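PDB 7F52: Non-structural protein 2 from Infectious bronchitis virus, which is a gammacoronavirus non-structural protein released from the replicase polyprotein, whose exact molecular role is not firmly established. Local coordinates for residues A[273-278]-A[358-363]; A[365-370]-A[410-415]; A[384-389]-A[434-439]; A[459-464]-A[482-487]. One frame throughout, in Å; residues are numbered along the deposited sequence.

Interaction 1: A[273-278]-A[358-363]; sequences FKEAAV and ALHDVH
L359 and D361 divide one small interface between them: the leucine packs into the apolar side of the hairpin turn at 273-278, while the aspartate receives its backbone. CD2 of L359 rests on A276 CB at 3.6 Å, and CD1 spreads over A276, V278 and F273. It meets V278 CG1 at 3.7 Å, the two side chains reaching tip to tip. L359 CD1 also lies 3.7 Å from F273 CD1, where the side chains cross at about a right angle.

F273 then runs on to D361, with F273 CD2 3.4 Å from D361 CG and the ring and carboxylate planes 65° apart. CG of D361 stands beside its own backbone N (chi1 -53°), which carries the carboxylate toward the turn. There OD2 accepts the N-H of K274 on its syn lone pair, at 3.1 Å and 164°. P352 of strand 347-354 packs against F273, L359 and D361 alike.

The contact thus packs the 270-273/276-281 hairpin of the four-stranded antiparallel sheet on the loop-like 359-361 part of strand 357-371 in the mixed sheet. K274 NZ is 4.7 Å from D361 OD2, too far for a salt bridge. The buried carboxylate takes a backbone N-H at the turn, and the nearby positive charge would be expected to favour its ionised form.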
loop_
_atom_site.group_PDB
_atom_site.type_symbol
_atom_site.label_atom_id
_atom_site.label_comp_id
_atom_site.label_asym_id
_atom_site.label_seq_id
_atom_site.Cartn_x
_atom_site.Cartn_y
_atom_site.Cartn_z
ATOM N N PHE A 273 -16.948 -1.608 -7.588
ATOM C CA PHE A 273 -16.723 -0.169 -7.481
ATOM C C PHE A 273 -15.581 0.237 -8.383
ATOM O O PHE A 273 -15.023 -0.608 -9.064
ATOM C CB PHE A 273 -16.444 0.218 -6.038
ATOM C CG PHE A 273 -17.625 0.049 -5.150
ATOM C CD1 PHE A 273 -17.853 -1.148 -4.500
ATOM C CD2 PHE A 273 -18.532 1.077 -4.989
ATOM C CE1 PHE A 273 -18.960 -1.311 -3.674
ATOM C CE2 PHE A 273 -19.645 0.927 -4.179
ATOM C CZ PHE A 273 -19.864 -0.269 -3.525
ATOM N N LYS A 274 -15.255 1.525 -8.423
ATOM C CA LYS A 274 -14.293 1.996 -9.417
ATOM C C LYS A 274 -13.010 1.163 -9.392
ATOM O O LYS A 274 -12.546 0.678 -10.431
ATOM C CB LYS A 274 -13.958 3.468 -9.209
ATOM C CG LYS A 274 -14.981 4.452 -9.761
ATOM C CD LYS A 274 -14.424 5.882 -9.622
ATOM C CE LYS A 274 -15.336 6.773 -8.771
ATOM N NZ LYS A 274 -14.578 7.684 -7.850
ATOM N N GLU A 275 -12.459 0.962 -8.200
ATOM C CA GLU A 275 -11.158 0.337 -8.082
ATOM C C GLU A 275 -11.125 -0.876 -7.170
ATOM O O GLU A 275 -10.051 -1.254 -6.683
ATOM C CB GLU A 275 -10.143 1.365 -7.608
ATOM C CG GLU A 275 -9.866 2.396 -8.671
ATOM C CD GLU A 275 -9.227 3.669 -8.121
ATOM O OE1 GLU A 275 -9.410 4.001 -6.901
ATOM O OE2 GLU A 275 -8.544 4.338 -8.934
ATOM N N ALA A 276 -12.272 -1.505 -6.955
ATOM C CA ALA A 276 -12.296 -2.651 -6.070
ATOM C C ALA A 276 -13.542 -3.456 -6.260
ATOM O O ALA A 276 -14.609 -2.906 -6.496
ATOM C CB ALA A 276 -12.180 -2.220 -4.628
ATOM N N ALA A 277 -13.380 -4.772 -6.203
ATOM C CA ALA A 277 -14.491 -5.696 -6.190
ATOM C C ALA A 277 -14.770 -6.027 -4.748
ATOM O O ALA A 277 -13.840 -6.182 -3.942
ATOM C CB ALA A 277 -14.158 -6.945 -6.954
ATOM N N VAL A 278 -16.037 -6.152 -4.395
ATOM C CA VAL A 278 -16.329 -6.545 -3.029
ATOM C C VAL A 278 -17.352 -7.637 -3.097
ATOM O O VAL A 278 -18.097 -7.771 -4.068
ATOM C CB VAL A 278 -16.854 -5.356 -2.117
ATOM C CG1 VAL A 278 -15.792 -4.282 -1.937
ATOM C CG2 VAL A 278 -18.120 -4.743 -2.678
ATOM N N ALA A 358 -11.602 1.634 3.340
ATOM C CA ALA A 358 -12.584 2.515 2.693
ATOM C C ALA A 358 -12.317 2.607 1.185
ATOM O O ALA A 358 -11.175 2.845 0.765
ATOM C CB ALA A 358 -12.551 3.914 3.327
ATOM N N LEU A 359 -13.348 2.411 0.369
ATOM C CA LEU A 359 -13.160 2.550 -1.089
ATOM C C LEU A 359 -13.372 3.998 -1.485
ATOM O O LEU A 359 -14.009 4.757 -0.756
ATOM C CB LEU A 359 -14.102 1.640 -1.874
ATOM C CG LEU A 359 -13.982 0.155 -1.492
ATOM C CD1 LEU A 359 -14.923 -0.739 -2.328
ATOM C CD2 LEU A 359 -12.541 -0.329 -1.587
ATOM N N HIS A 360 -12.852 4.385 -2.639
ATOM C CA HIS A 360 -12.847 5.798 -2.992
ATOM C C HIS A 360 -14.065 6.276 -3.797
ATOM O O HIS A 360 -14.069 7.385 -4.320
ATOM C CB HIS A 360 -11.543 6.113 -3.711
ATOM C CG HIS A 360 -10.344 5.910 -2.841
ATOM N ND1 HIS A 360 -9.050 6.018 -3.299
ATOM C CD2 HIS A 360 -10.251 5.578 -1.530
ATOM C CE1 HIS A 360 -8.208 5.777 -2.306
ATOM N NE2 HIS A 360 -8.913 5.509 -1.220
ATOM N N ASP A 361 -15.117 5.469 -3.844
ATOM C CA ASP A 361 -16.397 5.920 -4.379
ATOM C C ASP A 361 -16.922 6.751 -3.183
ATOM O O ASP A 361 -17.318 6.206 -2.152
ATOM C CB ASP A 361 -17.243 4.707 -4.734
ATOM C CG ASP A 361 -16.509 3.734 -5.660
ATOM O OD1 ASP A 361 -15.590 3.022 -5.181
ATOM O OD2 ASP A 361 -16.848 3.680 -6.869
ATOM N N VAL A 362 -16.929 8.071 -3.312
ATOM C CA VAL A 362 -17.293 8.921 -2.184
ATOM C C VAL A 362 -18.630 9.519 -2.621
ATOM O O VAL A 362 -18.773 9.957 -3.764
ATOM C CB VAL A 362 -16.359 10.089 -1.814
ATOM C CG1 VAL A 362 -17.001 10.988 -0.733
ATOM C CG2 VAL A 362 -14.995 9.580 -1.365
ATOM N N HIS A 363 -19.600 9.545 -1.706
ATOM C CA HIS A 363 -20.859 10.254 -1.927
ATOM C C HIS A 363 -21.071 11.375 -0.928
ATOM O O HIS A 363 -20.463 11.400 0.149
ATOM C CB HIS A 363 -22.045 9.300 -1.858
ATOM C CG HIS A 363 -22.175 8.415 -3.061
ATOM N ND1 HIS A 363 -21.220 7.484 -3.406
ATOM C CD2 HIS A 363 -23.151 8.323 -3.997
ATOM C CE1 HIS A 363 -21.605 6.845 -4.497
ATOM N NE2 HIS A 363 -22.767 7.341 -4.880
HETATM O O HOH W 1 -14.822 9.556 -5.074
HETATM O O HOH W 2 -10.327 3.207 -4.528
#

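Interaction 2: A[365-370]-A[410-415]; sequences CERVVC and LGHKFV
R367 and H412 form a side-chain pair on one face of a parallel strand ladder. The two run side by side in the same direction, and R367 NH1 approaches H412 NE2 in the plane of both the guanidinium and the imidazole, giving a weak but straight hydrogen bond of 3.3 Å at 170°. Next along this face, V369 lies beside F414, with V369 CB 3.7 Å from F414 CD1. On the other face V368 CG1 meets V415 CG2 at 3.9 Å, and E366 lies across K413, where a water links E366 OE2 to K413 NZ.

The backbone ladder sets these pairs in register. R367 donates to G411 O and accepts from K413 N; V369 N does likewise with K413 O, at 2.8 Å, and V369 O with V415 N. A second shell fixes the groups in turn. H412 ND1 donates to L410 O from above its carbonyl plane, consistent with NE2 acting as the acceptor. R367 is extended from CG to NE and forms a salt bridge with D313 through NH2, and E366 OE1 pairs with K408.

Strand 357-371 reaches its parallel neighbour 412-415 by a crossover through helices 377-390 and 394-403 and strand 407-409. The last of these pairs antiparallel with 412-415, F407 meeting F414. Helix 432-439 covers the face bearing R367, H412 and F414, where the F439 ring meets that of H412 steeply.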
loop_
_atom_site.group_PDB
_atom_site.type_symbol
_atom_site.label_atom_id
_atom_site.label_comp_id
_atom_site.label_asym_id
_atom_site.label_seq_id
_atom_site.Cartn_x
_atom_site.Cartn_y
_atom_site.Cartn_z
ATOM N N CYS A 365 -23.126 13.640 1.865
ATOM C CA CYS A 365 -24.059 13.431 2.964
ATOM C C CYS A 365 -24.615 14.751 3.455
ATOM O O CYS A 365 -23.982 15.805 3.339
ATOM C CB CYS A 365 -23.385 12.690 4.123
ATOM S SG CYS A 365 -23.161 10.921 3.836
ATOM N N GLU A 366 -25.811 14.710 4.009
ATOM C CA GLU A 366 -26.293 15.894 4.694
ATOM C C GLU A 366 -26.916 15.484 6.028
ATOM O O GLU A 366 -27.250 14.314 6.259
ATOM C CB GLU A 366 -27.293 16.666 3.823
ATOM C CG GLU A 366 -28.691 16.136 3.930
ATOM C CD GLU A 366 -29.634 16.728 2.904
ATOM O OE1 GLU A 366 -29.282 17.772 2.290
ATOM O OE2 GLU A 366 -30.725 16.126 2.716
ATOM N N ARG A 367 -27.077 16.470 6.892
ATOM C CA ARG A 367 -27.545 16.255 8.246
ATOM C C ARG A 367 -28.895 16.981 8.417
ATOM O O ARG A 367 -28.973 18.212 8.306
ATOM C CB ARG A 367 -26.492 16.787 9.205
ATOM C CG ARG A 367 -26.371 16.130 10.528
ATOM C CD ARG A 367 -25.524 17.068 11.352
ATOM N NE ARG A 367 -24.890 16.455 12.506
ATOM C CZ ARG A 367 -23.985 17.073 13.255
ATOM N NH1 ARG A 367 -23.611 18.316 12.962
ATOM N NH2 ARG A 367 -23.436 16.433 14.278
ATOM N N VAL A 368 -29.957 16.226 8.658
ATOM C CA VAL A 368 -31.272 16.820 8.659
ATOM C C VAL A 368 -31.733 17.191 10.064
ATOM O O VAL A 368 -31.844 16.341 10.952
ATOM C CB VAL A 368 -32.318 15.898 8.019
ATOM C CG1 VAL A 368 -33.673 16.603 7.993
ATOM C CG2 VAL A 368 -31.899 15.475 6.615
ATOM N N VAL A 369 -32.011 18.479 10.231
ATOM C CA VAL A 369 -32.434 19.063 11.503
ATOM C C VAL A 369 -33.887 19.549 11.482
ATOM O O VAL A 369 -34.287 20.343 10.613
ATOM C CB VAL A 369 -31.547 20.237 11.868
ATOM C CG1 VAL A 369 -31.857 20.708 13.282
ATOM C CG2 VAL A 369 -30.082 19.835 11.729
ATOM N N CYS A 370 -34.681 19.068 12.429
ATOM C CA CYS A 370 -36.074 19.484 12.515
ATOM C C CYS A 370 -36.265 20.729 13.406
ATOM O O CYS A 370 -35.954 20.682 14.594
ATOM C CB CYS A 370 -36.927 18.337 13.042
ATOM S SG CYS A 370 -38.630 18.832 13.314
ATOM N N LEU A 410 -25.012 25.165 4.826
ATOM C CA LEU A 410 -23.750 24.697 5.411
ATOM C C LEU A 410 -23.762 23.232 5.820
ATOM O O LEU A 410 -23.238 22.867 6.879
ATOM C CB LEU A 410 -23.387 25.547 6.641
ATOM C CG LEU A 410 -23.179 27.041 6.379
ATOM C CD1 LEU A 410 -22.797 27.829 7.668
ATOM C CD2 LEU A 410 -22.139 27.208 5.272
ATOM N N GLY A 411 -24.385 22.394 5.009
ATOM C CA GLY A 411 -24.261 20.957 5.188
ATOM C C GLY A 411 -25.443 20.363 5.910
ATOM O O GLY A 411 -25.482 19.175 6.248
ATOM N N HIS A 412 -26.444 21.193 6.133
ATOM C CA HIS A 412 -27.598 20.708 6.846
ATOM C C HIS A 412 -28.831 20.982 6.041
ATOM O O HIS A 412 -28.885 21.950 5.268
ATOM C CB HIS A 412 -27.672 21.352 8.235
ATOM C CG HIS A 412 -26.523 20.980 9.130
ATOM N ND1 HIS A 412 -25.275 21.557 9.019
ATOM C CD2 HIS A 412 -26.431 20.077 10.136
ATOM C CE1 HIS A 412 -24.469 21.031 9.923
ATOM N NE2 HIS A 412 -25.146 20.129 10.613
ATOM N N LYS A 413 -29.818 20.109 6.187
ATOM C CA LYS A 413 -31.134 20.406 5.661
ATOM C C LYS A 413 -32.060 20.715 6.838
ATOM O O LYS A 413 -32.169 19.906 7.770
ATOM C CB LYS A 413 -31.682 19.249 4.826
ATOM C CG LYS A 413 -32.785 19.728 3.903
ATOM C CD LYS A 413 -33.878 18.700 3.769
ATOM C CE LYS A 413 -34.147 18.344 2.328
ATOM N NZ LYS A 413 -34.805 16.997 2.269
ATOM N N PHE A 414 -32.699 21.889 6.814
ATOM C CA PHE A 414 -33.670 22.261 7.864
ATOM C C PHE A 414 -35.110 22.023 7.409
ATOM O O PHE A 414 -35.544 22.517 6.366
ATOM C CB PHE A 414 -33.478 23.716 8.294
ATOM C CG PHE A 414 -32.178 23.957 8.983
ATOM C CD1 PHE A 414 -32.002 23.580 10.309
ATOM C CD2 PHE A 414 -31.106 24.505 8.293
ATOM C CE1 PHE A 414 -30.773 23.755 10.948
ATOM C CE2 PHE A 414 -29.876 24.678 8.914
ATOM C CZ PHE A 414 -29.709 24.305 10.251
ATOM N N VAL A 415 -35.827 21.219 8.186
ATOM C CA VAL A 415 -37.227 20.915 7.923
ATOM C C VAL A 415 -38.133 21.144 9.127
ATOM O O VAL A 415 -37.744 20.885 10.280
ATOM C CB VAL A 415 -37.448 19.388 7.678
ATOM C CG1 VAL A 415 -36.731 18.940 6.433
ATOM C CG2 VAL A 415 -36.979 18.562 8.878
HETATM O O HOH W 3 -33.009 16.079 0.547
#

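Interaction 3: A[384-389]-A[434-439]; sequences ILAAIY and DVLRLF
L436 reaches across from helix 432-439 so that one branch, CD2, fits between L385, A386 and Y389 of the facing helix. L436 CD2 lies 3.9 Å from L385 CB and 3.8 Å from A386 N, touching the backbone itself where alanine keeps the surface low. The second branch turns to the leucine opposite: L436 CD1 is 4.1 Å from L385 CD1, the two side chains passing at a slant. Y389 comes in from another side, presenting the edge of its ring, with Y389 CE2 4.4 Å from L436 CD2.

One turn further on, F439 takes over. With a chi1 of -42°, the F439 ring is turned toward A386, whose methyl meets its CD2 side: A386 CB lies 3.6 Å from F439 CD2, approaching the ring obliquely. L438 CB lies over one ring face toward its rim. A386 therefore touches both L436 and F439, and A386 and L436 are the residues whose CA atoms come nearest, 6.3 Å apart. The segment axes approach to 9.5 Å and cross at -38°, with N-to-C directions roughly aligned. The side-chain contacts are all between carbon atoms.

Around this pair, helix 394-403 packs on I384 and A387, on another side of helix 377-390. F460 and W461 of helix 455-467 lie against L385. F439 faces the strand side, where its ring meets F409 edge-to-face, and V435 and L438 rest on strand 424-426.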
loop_
_atom_site.group_PDB
_atom_site.type_symbol
_atom_site.label_atom_id
_atom_site.label_comp_id
_atom_site.label_asym_id
_atom_site.label_seq_id
_atom_site.Cartn_x
_atom_site.Cartn_y
_atom_site.Cartn_z
ATOM N N ILE A 384 -27.505 33.086 11.530
ATOM C CA ILE A 384 -26.873 34.292 10.992
ATOM C C ILE A 384 -25.406 34.336 11.424
ATOM O O ILE A 384 -24.527 34.726 10.642
ATOM C CB ILE A 384 -27.590 35.581 11.451
ATOM C CG1 ILE A 384 -28.965 35.691 10.808
ATOM C CG2 ILE A 384 -26.759 36.830 11.127
ATOM C CD1 ILE A 384 -29.630 37.029 11.112
ATOM N N LEU A 385 -25.133 33.922 12.660
ATOM C CA LEU A 385 -23.748 33.889 13.110
ATOM C C LEU A 385 -22.972 32.872 12.257
ATOM O O LEU A 385 -21.910 33.197 11.705
ATOM C CB LEU A 385 -23.662 33.572 14.612
ATOM C CG LEU A 385 -24.091 34.717 15.559
ATOM C CD1 LEU A 385 -24.135 34.265 17.003
ATOM C CD2 LEU A 385 -23.216 35.967 15.446
ATOM N N ALA A 386 -23.518 31.667 12.102
ATOM C CA ALA A 386 -22.868 30.654 11.243
ATOM C C ALA A 386 -22.609 31.199 9.821
ATOM O O ALA A 386 -21.534 31.017 9.273
ATOM C CB ALA A 386 -23.701 29.383 11.191
ATOM N N ALA A 387 -23.570 31.925 9.260
ATOM C CA ALA A 387 -23.384 32.566 7.961
ATOM C C ALA A 387 -22.245 33.592 7.960
ATOM O O ALA A 387 -21.461 33.651 7.003
ATOM C CB ALA A 387 -24.677 33.227 7.513
ATOM N N ILE A 388 -22.150 34.412 9.013
ATOM C CA ILE A 388 -21.126 35.468 9.033
ATOM C C ILE A 388 -19.717 34.864 9.080
ATOM O O ILE A 388 -18.798 35.302 8.349
ATOM C CB ILE A 388 -21.316 36.419 10.216
ATOM C CG1 ILE A 388 -22.561 37.272 10.000
ATOM C CG2 ILE A 388 -20.105 37.331 10.376
ATOM C CD1 ILE A 388 -22.751 38.287 11.088
ATOM N N TYR A 389 -19.565 33.841 9.918
ATOM C CA TYR A 389 -18.296 33.150 10.038
ATOM C C TYR A 389 -17.904 32.455 8.716
ATOM O O TYR A 389 -16.724 32.385 8.360
ATOM C CB TYR A 389 -18.353 32.105 11.158
ATOM C CG TYR A 389 -18.282 32.617 12.585
ATOM C CD1 TYR A 389 -17.170 33.313 13.050
ATOM C CD2 TYR A 389 -19.314 32.347 13.492
ATOM C CE1 TYR A 389 -17.106 33.764 14.380
ATOM C CE2 TYR A 389 -19.259 32.784 14.809
ATOM C CZ TYR A 389 -18.152 33.493 15.249
ATOM O OH TYR A 389 -18.094 33.921 16.558
ATOM N N ASP A 434 -26.194 26.422 20.948
ATOM C CA ASP A 434 -26.705 25.137 20.488
ATOM C C ASP A 434 -26.711 25.038 18.967
ATOM O O ASP A 434 -26.452 23.978 18.397
ATOM C CB ASP A 434 -28.123 24.902 20.999
ATOM C CG ASP A 434 -28.160 24.533 22.451
ATOM O OD1 ASP A 434 -27.156 23.966 22.942
ATOM O OD2 ASP A 434 -29.198 24.811 23.095
ATOM N N VAL A 435 -27.028 26.148 18.319
ATOM C CA VAL A 435 -27.123 26.176 16.878
ATOM C C VAL A 435 -25.719 26.264 16.282
ATOM O O VAL A 435 -25.429 25.602 15.289
ATOM C CB VAL A 435 -28.004 27.351 16.397
ATOM C CG1 VAL A 435 -28.091 27.371 14.883
ATOM C CG2 VAL A 435 -29.382 27.251 16.998
ATOM N N LEU A 436 -24.845 27.062 16.895
ATOM C CA LEU A 436 -23.466 27.174 16.427
ATOM C C LEU A 436 -22.753 25.831 16.481
ATOM O O LEU A 436 -21.899 25.543 15.655
ATOM C CB LEU A 436 -22.702 28.211 17.243
ATOM C CG LEU A 436 -22.958 29.660 16.812
ATOM C CD1 LEU A 436 -22.288 30.650 17.744
ATOM C CD2 LEU A 436 -22.528 29.900 15.356
ATOM N N ARG A 437 -23.125 25.003 17.449
ATOM C CA ARG A 437 -22.513 23.693 17.622
ATOM C C ARG A 437 -22.684 22.827 16.374
ATOM O O ARG A 437 -21.801 22.028 16.033
ATOM C CB ARG A 437 -23.106 22.992 18.848
ATOM C CG ARG A 437 -22.235 23.091 20.089
ATOM C CD ARG A 437 -23.029 22.944 21.386
ATOM N NE ARG A 437 -22.557 23.886 22.405
ATOM C CZ ARG A 437 -23.016 23.945 23.655
ATOM N NH1 ARG A 437 -23.966 23.108 24.056
ATOM N NH2 ARG A 437 -22.524 24.841 24.508
ATOM N N LEU A 438 -23.816 23.004 15.695
ATOM C CA LEU A 438 -24.106 22.288 14.445
ATOM C C LEU A 438 -23.020 22.471 13.415
ATOM O O LEU A 438 -22.678 21.541 12.712
ATOM C CB LEU A 438 -25.444 22.750 13.854
ATOM C CG LEU A 438 -26.578 22.179 14.696
ATOM C CD1 LEU A 438 -27.924 22.468 14.114
ATOM C CD2 LEU A 438 -26.343 20.703 14.784
ATOM N N PHE A 439 -22.475 23.675 13.352
ATOM C CA PHE A 439 -21.539 24.051 12.315
ATOM C C PHE A 439 -20.128 24.289 12.819
ATOM O O PHE A 439 -19.269 24.684 12.034
ATOM C CB PHE A 439 -22.019 25.325 11.633
ATOM C CG PHE A 439 -23.485 25.355 11.373
ATOM C CD1 PHE A 439 -24.015 24.733 10.245
ATOM C CD2 PHE A 439 -24.337 26.025 12.241
ATOM C CE1 PHE A 439 -25.389 24.771 9.994
ATOM C CE2 PHE A 439 -25.703 26.076 12.000
ATOM C CZ PHE A 439 -26.238 25.443 10.878
#

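Interaction 4: A[459-464]-A[482-487]; sequences EFWRLA and AQMAIV
Within 459-464, W461 carries most of the contact with helix 478-491, and it meets three residues there in succession. Over one face of the indole stands Q483: Q483 CB lies 3.6 Å from the centroid of the five-membered ring of W461 and only 15° off the ring normal, a CH-pi contact. The opposite face of the indole is taken by F460 CD2 from the preceding residue, so a side chain of the partner helix and one of its own lie over opposite faces, both toward the rim.

At the six-membered ring M484 makes a Met-aromatic contact, from a side chain bent at chi2 and chi3. M484 SD is 3.8 Å from W461 CE3, and it lies obliquely to the six-membered ring, 5.0 Å from its centroid. Nearer the backbone, V487 CG2 packs on W461 CB at 3.6 Å. The same methyl, V487 CG2, lies 3.7 Å from R462 N, carrying the contact on to the next residue. The guanidinium of R462 turns away along its own helix toward E459, where the modelled pair is too short for its geometry to be relied on.

The segment axes cross at -70° and approach to 9.3 Å. Helix 377-390 covers F460 and W461 through L385, while helix 511-519 packs on A482 and Q483, and Y465 of helix 455-467 touches M484 and V487.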
loop_
_atom_site.group_PDB
_atom_site.type_symbol
_atom_site.label_atom_id
_atom_site.label_comp_id
_atom_site.label_asym_id
_atom_site.label_seq_id
_atom_site.Cartn_x
_atom_site.Cartn_y
_atom_site.Cartn_z
ATOM N N GLU A 459 -15.804 43.796 19.038
ATOM C CA GLU A 459 -14.935 43.692 17.879
ATOM C C GLU A 459 -15.561 42.809 16.793
ATOM O O GLU A 459 -15.552 43.153 15.608
ATOM C CB GLU A 459 -13.563 43.167 18.294
ATOM C CG GLU A 459 -12.567 44.271 18.603
ATOM C CD GLU A 459 -12.592 45.369 17.557
ATOM O OE1 GLU A 459 -12.319 45.058 16.378
ATOM O OE2 GLU A 459 -12.896 46.538 17.910
ATOM N N PHE A 460 -16.105 41.675 17.213
ATOM C CA PHE A 460 -16.867 40.820 16.320
ATOM C C PHE A 460 -17.967 41.568 15.560
ATOM O O PHE A 460 -18.026 41.519 14.333
ATOM C CB PHE A 460 -17.496 39.677 17.106
ATOM C CG PHE A 460 -18.300 38.762 16.260
ATOM C CD1 PHE A 460 -17.673 37.847 15.433
ATOM C CD2 PHE A 460 -19.682 38.830 16.268
ATOM C CE1 PHE A 460 -18.413 37.005 14.630
ATOM C CE2 PHE A 460 -20.434 37.984 15.463
ATOM C CZ PHE A 460 -19.804 37.078 14.653
ATOM N N TRP A 461 -18.830 42.265 16.295
ATOM C CA TRP A 461 -19.987 42.912 15.695
ATOM C C TRP A 461 -19.590 44.119 14.851
ATOM O O TRP A 461 -20.318 44.521 13.937
ATOM C CB TRP A 461 -21.004 43.306 16.779
ATOM C CG TRP A 461 -21.641 42.097 17.397
ATOM C CD1 TRP A 461 -21.312 41.509 18.588
ATOM C CD2 TRP A 461 -22.685 41.290 16.825
ATOM N NE1 TRP A 461 -22.104 40.400 18.805
ATOM C CE2 TRP A 461 -22.947 40.238 17.732
ATOM C CE3 TRP A 461 -23.439 41.367 15.643
ATOM C CZ2 TRP A 461 -23.923 39.256 17.485
ATOM C CZ3 TRP A 461 -24.415 40.397 15.405
ATOM C CH2 TRP A 461 -24.649 39.361 16.324
ATOM N N ARG A 462 -18.434 44.698 15.129
ATOM C CA ARG A 462 -18.049 45.869 14.359
ATOM C C ARG A 462 -17.601 45.417 12.979
ATOM O O ARG A 462 -17.908 46.063 11.972
ATOM C CB ARG A 462 -16.950 46.668 15.056
ATOM C CG ARG A 462 -16.910 48.114 14.614
ATOM C CD ARG A 462 -15.556 48.473 14.063
ATOM N NE ARG A 462 -14.512 47.629 14.639
ATOM C CZ ARG A 462 -13.291 47.503 14.122
ATOM N NH1 ARG A 462 -12.957 48.185 13.031
ATOM N NH2 ARG A 462 -12.403 46.702 14.696
ATOM N N LEU A 463 -16.888 44.295 12.950
ATOM C CA LEU A 463 -16.386 43.706 11.711
ATOM C C LEU A 463 -17.507 43.068 10.893
ATOM O O LEU A 463 -17.554 43.212 9.668
ATOM C CB LEU A 463 -15.298 42.667 12.019
ATOM C CG LEU A 463 -13.941 43.275 12.383
ATOM C CD1 LEU A 463 -12.846 42.243 12.339
ATOM C CD2 LEU A 463 -13.617 44.446 11.451
ATOM N N ALA A 464 -18.397 42.357 11.582
ATOM C CA ALA A 464 -19.582 41.803 10.952
ATOM C C ALA A 464 -20.307 42.901 10.212
ATOM O O ALA A 464 -20.657 42.737 9.028
ATOM C CB ALA A 464 -20.486 41.165 11.971
ATOM N N ALA A 482 -28.712 44.362 20.995
ATOM C CA ALA A 482 -28.035 45.260 21.929
ATOM C C ALA A 482 -26.615 45.557 21.425
ATOM O O ALA A 482 -26.168 46.718 21.436
ATOM C CB ALA A 482 -28.010 44.668 23.321
ATOM N N GLN A 483 -25.945 44.518 20.923
ATOM C CA GLN A 483 -24.579 44.648 20.408
ATOM C C GLN A 483 -24.546 45.476 19.125
ATOM O O GLN A 483 -23.637 46.283 18.899
ATOM C CB GLN A 483 -23.966 43.259 20.185
ATOM C CG GLN A 483 -23.839 42.525 21.511
ATOM C CD GLN A 483 -22.412 42.358 21.983
ATOM O OE1 GLN A 483 -21.833 41.292 21.879
ATOM N NE2 GLN A 483 -21.804 43.446 22.384
ATOM N N MET A 484 -25.551 45.306 18.285
ATOM C CA MET A 484 -25.520 46.048 17.041
ATOM C C MET A 484 -25.865 47.504 17.329
ATOM O O MET A 484 -25.274 48.406 16.736
ATOM C CB MET A 484 -26.455 45.433 15.980
ATOM C CG MET A 484 -25.821 44.335 15.144
ATOM S SD MET A 484 -24.247 44.836 14.421
ATOM C CE MET A 484 -24.712 46.388 13.643
ATOM N N ALA A 485 -26.797 47.730 18.253
ATOM C CA ALA A 485 -27.087 49.094 18.734
ATOM C C ALA A 485 -25.813 49.798 19.208
ATOM O O ALA A 485 -25.531 50.930 18.801
ATOM C CB ALA A 485 -28.125 49.072 19.855
ATOM N N ILE A 486 -25.021 49.121 20.035
ATOM C CA ILE A 486 -23.757 49.711 20.493
ATOM C C ILE A 486 -22.783 50.005 19.324
ATOM O O ILE A 486 -22.166 51.082 19.290
ATOM C CB ILE A 486 -23.076 48.806 21.550
ATOM C CG1 ILE A 486 -23.918 48.763 22.822
ATOM C CG2 ILE A 486 -21.684 49.299 21.880
ATOM C CD1 ILE A 486 -23.627 47.558 23.680
ATOM N N VAL A 487 -22.657 49.072 18.372
ATOM C CA VAL A 487 -21.822 49.282 17.180
ATOM C C VAL A 487 -22.255 50.508 16.353
ATOM O O VAL A 487 -21.419 51.327 15.953
ATOM C CB VAL A 487 -21.827 48.018 16.252
ATOM C CG1 VAL A 487 -21.407 48.377 14.828
ATOM C CG2 VAL A 487 -20.907 46.923 16.799
#

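The four contacts are spread along an elongated molecule, the centres of interactions 1 and 4 about 49 Å apart; in sequence, interactions 2 and 3 interleave. Interactions 1 and 2 share strand 357-371, their centres about 25 Å apart, so one strand carries both a contact with the hairpin and a parallel pairing. Interactions 2 and 3 touch, their centres about 13 Å apart: H412 and F414 pack on F439, H412 ND1 coming 3.4 Å from F439 CE1. Interactions 3 and 4, about 17 Å apart at their centres, also touch, with L385 CD2 3.4 Å from F460 CE2. Sheet, helix pair and crossed helices thus form one continuous packed run from interaction 2 to interaction 4.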